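Local atomic coordinates of 4'-phospho-dehydrooxetanocin synthase (PDB entry 5UL3), a protein that catalyses the oxidative ring contraction of dAMP to an oxetane aldehyde in oxetanocin A biosynthesis, using a [4Fe-4S] cluster, S-adenosylmethionine and cobalamin. Residues A[135-138]-A[139-142]; A[338-341]-A[342-346]; A[295-298]-A[299-302]. All blocks are in the same frame, centred on the assembly; numbering follows the deposited sequence. Where two conformers were deposited one is given.

Contact 1 of 3, residues A[135-138]-A[139-142]; sequences RLNL and STGT. With EDO (1,2-ethanediol), chain V.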
ATOM      1  N   ARG A 135       8.327  -4.907   2.659  1.00 25.81           N
ATOM      2  CA  ARG A 135       7.321  -5.646   1.905  1.00 26.06           C
ATOM      3  C   ARG A 135       7.764  -5.643   0.447  1.00 25.57           C
ATOM      4  O   ARG A 135       8.389  -4.688  -0.020  1.00 26.85           O
ATOM      5  CB  ARG A 135       5.910  -5.034   2.024  1.00 34.16           C
ATOM      6  CG  ARG A 135       5.830  -3.636   1.447  1.00 38.32           C
ATOM      7  CD  ARG A 135       4.474  -2.936   1.670  1.00 45.43           C
ATOM      8  NE  ARG A 135       3.439  -3.143   0.645  1.00 42.76           N
ATOM      9  CZ  ARG A 135       3.531  -2.785  -0.642  1.00 49.37           C
ATOM     10  NH1 ARG A 135       4.650  -2.237  -1.118  1.00 39.37           N
ATOM     11  NH2 ARG A 135       2.494  -2.997  -1.472  1.00 29.36           N
ATOM     12  N   LEU A 136       7.484  -6.738  -0.239  1.00 24.26           N
ATOM     13  CA  LEU A 136       7.801  -6.848  -1.662  1.00 24.44           C
ATOM     14  C   LEU A 136       7.408  -5.571  -2.391  1.00 27.08           C
ATOM     15  O   LEU A 136       6.250  -5.134  -2.326  1.00 23.70           O
ATOM     16  CB  LEU A 136       7.063  -8.049  -2.246  1.00 24.84           C
ATOM     17  CG  LEU A 136       7.235  -8.289  -3.757  1.00 24.29           C
ATOM     18  CD1 LEU A 136       8.692  -8.484  -4.134  1.00 30.64           C
ATOM     19  CD2 LEU A 136       6.400  -9.481  -4.187  1.00 28.40           C
ATOM     20  N   ASN A 137       8.371  -4.934  -3.052  1.00 22.97           N
ATOM     21  CA  ASN A 137       8.107  -3.629  -3.652  1.00 24.86           C
ATOM     22  C   ASN A 137       7.511  -3.801  -5.044  1.00 25.58           C
ATOM     23  O   ASN A 137       8.216  -4.124  -6.007  1.00 21.12           O
ATOM     24  CB  ASN A 137       9.352  -2.758  -3.715  1.00 24.96           C
ATOM     25  CG  ASN A 137       9.046  -1.374  -4.285  1.00 30.31           C
ATOM     26  OD1 ASN A 137       9.464  -1.049  -5.395  1.00 25.66           O
ATOM     27  ND2 ASN A 137       8.267  -0.563  -3.536  1.00 25.60           N
ATOM     28  N   LEU A 138       6.220  -3.518  -5.163  1.00 22.77           N
ATOM     29  CA  LEU A 138       5.548  -3.639  -6.452  1.00 23.17           C
ATOM     30  C   LEU A 138       5.878  -2.482  -7.381  1.00 23.16           C
ATOM     31  O   LEU A 138       5.847  -2.651  -8.611  1.00 23.16           O
ATOM     32  CB  LEU A 138       4.036  -3.708  -6.218  1.00 21.41           C
ATOM     33  CG  LEU A 138       3.600  -4.873  -5.313  1.00 21.02           C
ATOM     34  CD1 LEU A 138       2.088  -4.861  -5.134  1.00 23.14           C
ATOM     35  CD2 LEU A 138       4.042  -6.228  -5.908  1.00 24.06           C
ATOM     36  N   SER A 139       6.151  -1.303  -6.820  1.00 22.10           N
ATOM     37  CA  SER A 139       6.448  -0.127  -7.629  1.00 23.44           C
ATOM     38  C   SER A 139       7.523  -0.443  -8.656  1.00 24.30           C
ATOM     39  O   SER A 139       7.366  -0.166  -9.851  1.00 27.10           O
ATOM     40  CB  SER A 139       6.900   1.017  -6.724  1.00 27.35           C
ATOM     41  OG  SER A 139       6.009   1.173  -5.632  1.00 26.64           O
ATOM     42  N   THR A 140       8.623  -1.048  -8.203  1.00 22.64           N
ATOM     43  CA  THR A 140       9.684  -1.452  -9.110  1.00 25.39           C
ATOM     44  C   THR A 140       9.514  -2.875  -9.615  1.00 22.78           C
ATOM     45  O   THR A 140       9.926  -3.169 -10.745  1.00 22.94           O
ATOM     46  CB  THR A 140      11.063  -1.311  -8.434  1.00 24.77           C
ATOM     47  OG1 THR A 140      11.125  -2.141  -7.263  1.00 24.11           O
ATOM     48  CG2 THR A 140      11.327   0.142  -8.060  1.00 26.60           C
ATOM     49  N   GLY A 141       8.910  -3.764  -8.816  1.00 20.11           N
ATOM     50  CA  GLY A 141       8.796  -5.163  -9.216  1.00 22.28           C
ATOM     51  C   GLY A 141       7.936  -5.376 -10.451  1.00 23.34           C
ATOM     52  O   GLY A 141       8.226  -6.247 -11.277  1.00 21.54           O
ATOM     53  N   THR A 142       6.841  -4.609 -10.581  1.00 22.03           N
ATOM     54  CA  THR A 142       6.014  -4.761 -11.772  1.00 17.77           C
ATOM     55  C   THR A 142       6.595  -4.041 -12.982  1.00 19.35           C
ATOM     56  O   THR A 142       6.343  -4.462 -14.115  1.00 23.20           O
ATOM     57  CB  THR A 142       4.582  -4.251 -11.521  1.00 22.64           C
ATOM     58  OG1 THR A 142       4.624  -2.847 -11.241  1.00 23.80           O
ATOM     59  CG2 THR A 142       3.966  -4.969 -10.329  1.00 24.55           C
TER
HETATM   60  C1  EDO V 821       2.057  -4.923   4.434  1.00 51.12           C
HETATM   61  O1  EDO V 821       3.115  -4.882   5.406  1.00 61.29           O
HETATM   62  C2  EDO V 821       1.778  -3.519   3.900  1.00 42.55           C
HETATM   63  O2  EDO V 821       1.211  -3.611   2.589  1.00 47.69           O
HETATM   64  O   HOH W   1       4.956  -1.422  -3.775  1.00 27.01           O
HETATM   65  O   HOH W   2       7.338   2.491  -3.578  1.00 44.30           O

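Contact 2 of 3, residues A[338-341]-A[342-346]; sequences TLKQ and LDDIL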
ATOM      1  N   THR A 338      -4.763 -13.427 -11.874  1.00 23.43           N
ATOM      2  CA  THR A 338      -4.752 -13.271 -10.416  1.00 21.16           C
ATOM      3  C   THR A 338      -4.329 -14.582  -9.739  1.00 20.99           C
ATOM      4  O   THR A 338      -3.466 -14.592  -8.855  1.00 22.41           O
ATOM      5  CB  THR A 338      -6.134 -12.819  -9.922  1.00 23.62           C
ATOM      6  OG1 THR A 338      -6.450 -11.543 -10.494  1.00 23.96           O
ATOM      7  CG2 THR A 338      -6.149 -12.662  -8.382  1.00 24.58           C
ATOM      8  N   LEU A 339      -4.914 -15.700 -10.165  1.00 23.86           N
ATOM      9  CA  LEU A 339      -4.608 -16.974  -9.514  1.00 26.25           C
ATOM     10  C   LEU A 339      -3.193 -17.433  -9.837  1.00 27.89           C
ATOM     11  O   LEU A 339      -2.507 -18.006  -8.975  1.00 25.22           O
ATOM     12  CB  LEU A 339      -5.642 -18.025  -9.928  1.00 25.59           C
ATOM     13  CG  LEU A 339      -7.051 -17.771  -9.364  1.00 22.34           C
ATOM     14  CD1 LEU A 339      -8.106 -18.709  -9.958  1.00 31.56           C
ATOM     15  CD2 LEU A 339      -7.040 -17.849  -7.832  1.00 23.35           C
ATOM     16  N   LYS A 340      -2.733 -17.183 -11.069  1.00 24.92           N
ATOM     17  CA  LYS A 340      -1.360 -17.521 -11.430  1.00 27.73           C
ATOM     18  C   LYS A 340      -0.363 -16.702 -10.618  1.00 25.81           C
ATOM     19  O   LYS A 340       0.608 -17.243 -10.068  1.00 23.36           O
ATOM     20  CB  LYS A 340      -1.119 -17.286 -12.925  1.00 25.71           C
ATOM     21  CG  LYS A 340       0.390 -17.276 -13.251  1.00 27.56           C
ATOM     22  CD  LYS A 340       0.676 -16.740 -14.638  1.00 33.40           C
ATOM     23  CE  LYS A 340       2.149 -16.870 -15.013  1.00 28.69           C
ATOM     24  NZ  LYS A 340       3.073 -16.059 -14.151  1.00 24.66           N
ATOM     25  N   GLN A 341      -0.579 -15.386 -10.538  1.00 24.32           N
ATOM     26  CA  GLN A 341       0.368 -14.545  -9.818  1.00 23.77           C
ATOM     27  C   GLN A 341       0.371 -14.879  -8.330  1.00 21.57           C
ATOM     28  O   GLN A 341       1.428 -14.874  -7.687  1.00 24.65           O
ATOM     29  CB  GLN A 341       0.043 -13.061 -10.050  1.00 22.20           C
ATOM     30  CG  GLN A 341       0.288 -12.666 -11.528  1.00 21.57           C
ATOM     31  CD  GLN A 341       0.300 -11.169 -11.760  1.00 23.41           C
ATOM     32  OE1 GLN A 341       0.596 -10.383 -10.856  1.00 23.03           O
ATOM     33  NE2 GLN A 341      -0.009 -10.767 -12.990  1.00 22.95           N
ATOM     34  N   LEU A 342      -0.802 -15.165  -7.762  1.00 23.00           N
ATOM     35  CA  LEU A 342      -0.842 -15.581  -6.358  1.00 24.76           C
ATOM     36  C   LEU A 342      -0.066 -16.879  -6.163  1.00 25.45           C
ATOM     37  O   LEU A 342       0.714 -17.016  -5.205  1.00 24.86           O
ATOM     38  CB  LEU A 342      -2.295 -15.737  -5.897  1.00 25.74           C
ATOM     39  CG  LEU A 342      -3.073 -14.424  -5.644  1.00 24.58           C
ATOM     40  CD1 LEU A 342      -4.560 -14.735  -5.546  1.00 25.05           C
ATOM     41  CD2 LEU A 342      -2.570 -13.688  -4.377  1.00 27.01           C
ATOM     42  N   ASP A 343      -0.249 -17.832  -7.077  1.00 25.51           N
ATOM     43  CA  ASP A 343       0.484 -19.093  -6.997  1.00 28.66           C
ATOM     44  C   ASP A 343       1.989 -18.866  -7.053  1.00 30.69           C
ATOM     45  O   ASP A 343       2.740 -19.474  -6.279  1.00 26.01           O
ATOM     46  CB  ASP A 343       0.032 -20.030  -8.116  1.00 30.41           C
ATOM     47  CG  ASP A 343       0.766 -21.362  -8.090  1.00 38.67           C
ATOM     48  OD1 ASP A 343       0.445 -22.193  -7.220  1.00 34.60           O
ATOM     49  OD2 ASP A 343       1.668 -21.571  -8.932  1.00 37.31           O
ATOM     50  N   ASP A 344       2.448 -17.989  -7.959  1.00 24.18           N
ATOM     51  CA  ASP A 344       3.873 -17.693  -8.083  1.00 25.85           C
ATOM     52  C   ASP A 344       4.440 -17.122  -6.793  1.00 25.38           C
ATOM     53  O   ASP A 344       5.479 -17.581  -6.300  1.00 25.89           O
ATOM     54  CB  ASP A 344       4.133 -16.690  -9.216  1.00 23.36           C
ATOM     55  CG  ASP A 344       3.870 -17.255 -10.590  1.00 25.13           C
ATOM     56  OD1 ASP A 344       3.782 -18.491 -10.725  1.00 30.86           O
ATOM     57  OD2 ASP A 344       3.735 -16.450 -11.552  1.00 26.15           O
ATOM     58  N   ILE A 345       3.777 -16.101  -6.251  0.50 22.64           N
ATOM     59  CA  ILE A 345       4.290 -15.427  -5.071  0.50 23.30           C
ATOM     60  C   ILE A 345       4.283 -16.371  -3.877  0.50 23.49           C
ATOM     61  O   ILE A 345       5.232 -16.399  -3.082  0.50 25.09           O
ATOM     62  CB  ILE A 345       3.470 -14.152  -4.813  0.50 23.34           C
ATOM     63  CG1 ILE A 345       3.715 -13.148  -5.938  0.50 24.38           C
ATOM     64  CG2 ILE A 345       3.819 -13.543  -3.468  0.50 19.23           C
ATOM     65  CD1 ILE A 345       2.659 -12.097  -6.029  0.50 21.97           C
ATOM     66  N   LEU A 346       3.231 -17.178  -3.753  1.00 25.21           N
ATOM     67  CA  LEU A 346       3.121 -18.101  -2.625  1.00 27.90           C
ATOM     68  C   LEU A 346       4.179 -19.194  -2.717  1.00 28.77           C
ATOM     69  O   LEU A 346       4.790 -19.575  -1.705  1.00 27.47           O
ATOM     70  CB  LEU A 346       1.722 -18.708  -2.588  1.00 27.07           C
ATOM     71  CG  LEU A 346       0.603 -17.754  -2.148  1.00 25.16           C
ATOM     72  CD1 LEU A 346      -0.739 -18.345  -2.534  1.00 24.69           C
ATOM     73  CD2 LEU A 346       0.699 -17.480  -0.634  1.00 29.83           C
TER
HETATM   74  O   HOH W   3       4.222 -19.133 -13.407  1.00 32.20           O

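Contact 3 of 3, residues A[295-298]-A[299-302]; sequences LGEI and SKFR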
ATOM      1  N   LEU A 295      13.223 -10.955  -3.070  1.00 22.12           N
ATOM      2  CA  LEU A 295      12.416 -11.691  -2.104  1.00 25.42           C
ATOM      3  C   LEU A 295      13.285 -12.380  -1.049  1.00 30.89           C
ATOM      4  O   LEU A 295      12.960 -12.343   0.148  1.00 27.10           O
ATOM      5  CB  LEU A 295      11.534 -12.706  -2.832  1.00 24.69           C
ATOM      6  CG  LEU A 295      10.540 -13.405  -1.901  1.00 28.91           C
ATOM      7  CD1 LEU A 295       9.639 -12.369  -1.231  1.00 28.07           C
ATOM      8  CD2 LEU A 295       9.715 -14.455  -2.637  1.00 28.42           C
ATOM      9  N   GLY A 296      14.393 -13.002  -1.470  1.00 26.69           N
ATOM     10  CA  GLY A 296      15.289 -13.645  -0.508  1.00 31.69           C
ATOM     11  C   GLY A 296      15.754 -12.708   0.591  1.00 32.57           C
ATOM     12  O   GLY A 296      15.737 -13.064   1.772  1.00 31.88           O
ATOM     13  N   GLU A 297      16.140 -11.487   0.227  1.00 30.21           N
ATOM     14  CA  GLU A 297      16.548 -10.525   1.240  1.00 34.79           C
ATOM     15  C   GLU A 297      15.358 -10.044   2.062  1.00 34.90           C
ATOM     16  O   GLU A 297      15.491  -9.799   3.265  1.00 36.93           O
ATOM     17  CB  GLU A 297      17.270  -9.346   0.588  1.00 34.05           C
ATOM     18  CG  GLU A 297      18.657  -9.721   0.072  1.00 37.67           C
ATOM     19  CD  GLU A 297      19.572 -10.217   1.195  1.00 54.14           C
ATOM     20  OE1 GLU A 297      19.805  -9.446   2.153  1.00 45.41           O
ATOM     21  OE2 GLU A 297      20.034 -11.380   1.131  1.00 56.69           O
ATOM     22  N   ILE A 298      14.189  -9.886   1.428  1.00 29.83           N
ATOM     23  CA  ILE A 298      12.987  -9.525   2.177  1.00 28.61           C
ATOM     24  C   ILE A 298      12.691 -10.565   3.251  1.00 32.31           C
ATOM     25  O   ILE A 298      12.289 -10.219   4.371  1.00 33.08           O
ATOM     26  CB  ILE A 298      11.793  -9.352   1.218  1.00 30.03           C
ATOM     27  CG1 ILE A 298      11.989  -8.090   0.393  1.00 31.55           C
ATOM     28  CG2 ILE A 298      10.465  -9.306   1.981  1.00 31.36           C
ATOM     29  CD1 ILE A 298      11.029  -8.021  -0.780  1.00 35.32           C
ATOM     30  N   SER A 299      12.893 -11.849   2.935  1.00 28.35           N
ATOM     31  CA  SER A 299      12.602 -12.893   3.917  1.00 30.94           C
ATOM     32  C   SER A 299      13.578 -12.847   5.084  1.00 36.91           C
ATOM     33  O   SER A 299      13.208 -13.187   6.211  1.00 35.09           O
ATOM     34  CB  SER A 299      12.628 -14.276   3.268  1.00 34.29           C
ATOM     35  OG  SER A 299      13.945 -14.782   3.140  1.00 44.57           O
ATOM     36  N   LYS A 300      14.817 -12.430   4.830  1.00 35.63           N
ATOM     37  CA  LYS A 300      15.803 -12.309   5.899  1.00 39.95           C
ATOM     38  C   LYS A 300      15.427 -11.199   6.871  1.00 43.92           C
ATOM     39  O   LYS A 300      15.768 -11.273   8.056  1.00 36.86           O
ATOM     40  CB  LYS A 300      17.187 -12.086   5.282  1.00 40.69           C
ATOM     41  CG  LYS A 300      18.234 -11.419   6.168  1.00 54.52           C
ATOM     42  CD  LYS A 300      19.527 -11.206   5.377  1.00 58.53           C
ATOM     43  CE  LYS A 300      20.602 -10.501   6.197  1.00 67.71           C
ATOM     44  NZ  LYS A 300      21.883 -10.397   5.435  1.00 77.27           N
ATOM     45  N   PHE A 301      14.693 -10.189   6.405  1.00 33.93           N
ATOM     46  CA  PHE A 301      14.201  -9.113   7.248  1.00 36.15           C
ATOM     47  C   PHE A 301      12.780  -9.364   7.732  1.00 31.38           C
ATOM     48  O   PHE A 301      12.135  -8.431   8.226  1.00 36.10           O
ATOM     49  CB  PHE A 301      14.262  -7.777   6.503  1.00 39.72           C
ATOM     50  CG  PHE A 301      15.654  -7.234   6.307  1.00 46.93           C
ATOM     51  CD1 PHE A 301      16.560  -7.874   5.475  1.00 37.70           C
ATOM     52  CD2 PHE A 301      16.041  -6.054   6.930  1.00 52.27           C
ATOM     53  CE1 PHE A 301      17.834  -7.371   5.287  1.00 46.21           C
ATOM     54  CE2 PHE A 301      17.317  -5.539   6.746  1.00 61.10           C
ATOM     55  CZ  PHE A 301      18.216  -6.204   5.923  1.00 59.07           C
ATOM     56  N   ARG A 302      12.291 -10.597   7.598  1.00 33.64           N
ATOM     57  CA  ARG A 302      10.971 -11.000   8.075  1.00 36.44           C
ATOM     58  C   ARG A 302       9.864 -10.182   7.410  1.00 40.99           C
ATOM     59  O   ARG A 302       8.858  -9.835   8.038  1.00 32.73           O
ATOM     60  CB  ARG A 302      10.902 -10.914   9.600  1.00 49.81           C
ATOM     61  CG  ARG A 302      12.085 -11.619  10.251  1.00 45.69           C
ATOM     62  CD  ARG A 302      11.744 -12.147  11.624  1.00 80.55           C
ATOM     63  NE  ARG A 302      12.792 -13.032  12.118  1.00 97.71           N
ATOM     64  CZ  ARG A 302      12.726 -13.692  13.268  1.00107.34           C
ATOM     65  NH1 ARG A 302      11.658 -13.562  14.043  1.00106.90           N
ATOM     66  NH2 ARG A 302      13.726 -14.479  13.642  1.00103.57           N
TER

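Contact 1 of 3, residues A[135-138]-A[139-142]
N137 is the N-cap of helix 138-149, whose start lines the cobalamin pocket through L138, S139 and T142; its side chain closes on T140. N137 OD1 takes two bonds. T140 OG1 donates to N137 OD1 at 2.7 Å, in the carbonyl plane and on a lone pair; T140 N reaches N137 OD1 at 2.9 Å from above that plane. The N137 side chain has CG anti to the backbone N (chi1 -177°), which brings OD1 to T140; the two side chains cross at about a right angle. This turn follows strand 119-124 in the Rossmann domain that houses cobalamin. N137 O receives G141 N at 2.9 Å, the first backbone bond of the helix. L138 O also has two donors: T142 N at 3.0 Å and T142 OG1 at 2.9 Å, from opposite faces of its plane. The T142 hydroxyl thus turns back onto its own helix. S139 OG hydrogen-bonds to cobalamin and receives a bond from a water that also accepts from N137 ND2. R135 NH2 hydrogen-bonds to cobalamin as well. A second water, in the plane of the R135 guanidinium at its edge, accepts from R135 NH1 and from L138 N, each at 2.8 Å from its oxygen.

Contact 2 of 3, residues A[338-341]-A[342-346]
Regular i to i+4 backbone bonds tie T338-Q341 to L342-L346, from L342 N to T338 O (2.9 Å) through I345 N to Q341 O (3.0 Å). This is the middle of helix 335-351, the helix of the crossover between the parallel strands 305-311 and 357-360 in the partial TIM barrel of the radical SAM domain. L342, I345 and L346 face the sheet. L342 lies beside T338 and points the same way, with L342 CD1 3.9 Å from T338 CG2. L342 and I345 pack on strands 305-311 and 357-360, L346 on 357-360, while T338 and L342 also touch helix 374-386. Another side carries an i to i+4 salt bridge between K340 and D344. The K340 chain runs extended and bends only at its last torsion (chi4 -64°), which turns the ammonium back to the carboxylate. Both charged groups have further partners: K340 NZ bonds to T56, and D344 OD2 to T289. The extra bonds link the helix to two loops. D343 faces elsewhere and makes a salt bridge with R388. A water oxygen donates to D344 OD1 at 2.8 Å and accepts weakly from K340 NZ. K340 NZ itself meets the syn lone pair of D344 OD2 at 2.7 Å.

Contact 3 of 3, residues A[295-298]-A[299-302]
A Schellman motif ends the short helix 295-300, just ahead of strand 305-311, the first long strand of the radical SAM domain. R302 is its C-prime residue, with positive phi (60°). R302 N bonds to S299 O at 3.1 Å, and G303 N reaches back to I298 O. Before this turn the helix still has i to i+4 bonds. S299 N donates to L295 O at 2.8 Å, nearly in line with the carbonyl. K300 N to G296 O is longer, at 3.3 Å. The S299 hydroxyl gives G296 O a second donor through S299 OG at 2.8 Å, and both donors come from the same face of the carbonyl plane. S299 OG sits between its backbone N and carbonyl carbon (chi1 82°), from where it can fold back on the preceding turn. On the outer side E297 and K300 run side by side. The E297 chain bends at chi2 while K300 stays extended, and their salt bridge is long, 4.0 Å from E297 OE1 to K300 NZ. F301 N bonds to E297 O and weakly to I298 O. The F301 side chain also touches P134. E297 O lies at the edge of the F301 ring, near its plane, 3.1 Å from F301 CD1.

Contacts 1 and 3 touch: I298 CD1 packs on L136 CA at 3.5 Å. This joins helix 295-300 to the loop between strand 119-124 and helix 138-149 of the cobalamin-binding Rossmann domain. Their centres are 13 Å apart. Contact 1 lies at the cofactor, with the S139 side chain about 3 Å from cobalamin; the I298 side chain of contact 3 is about 9 Å from it. Contact 2 stands off by about 5 Å, between nearest atoms, from each of the others. Its Q341 side chain is about 10 Å from cobalamin. Strand 305-311 bridges contacts 1 and 2: L138 packs on T306 and E308, while L342 and I345 pack on L307. E308 is a cobalamin-binding residue.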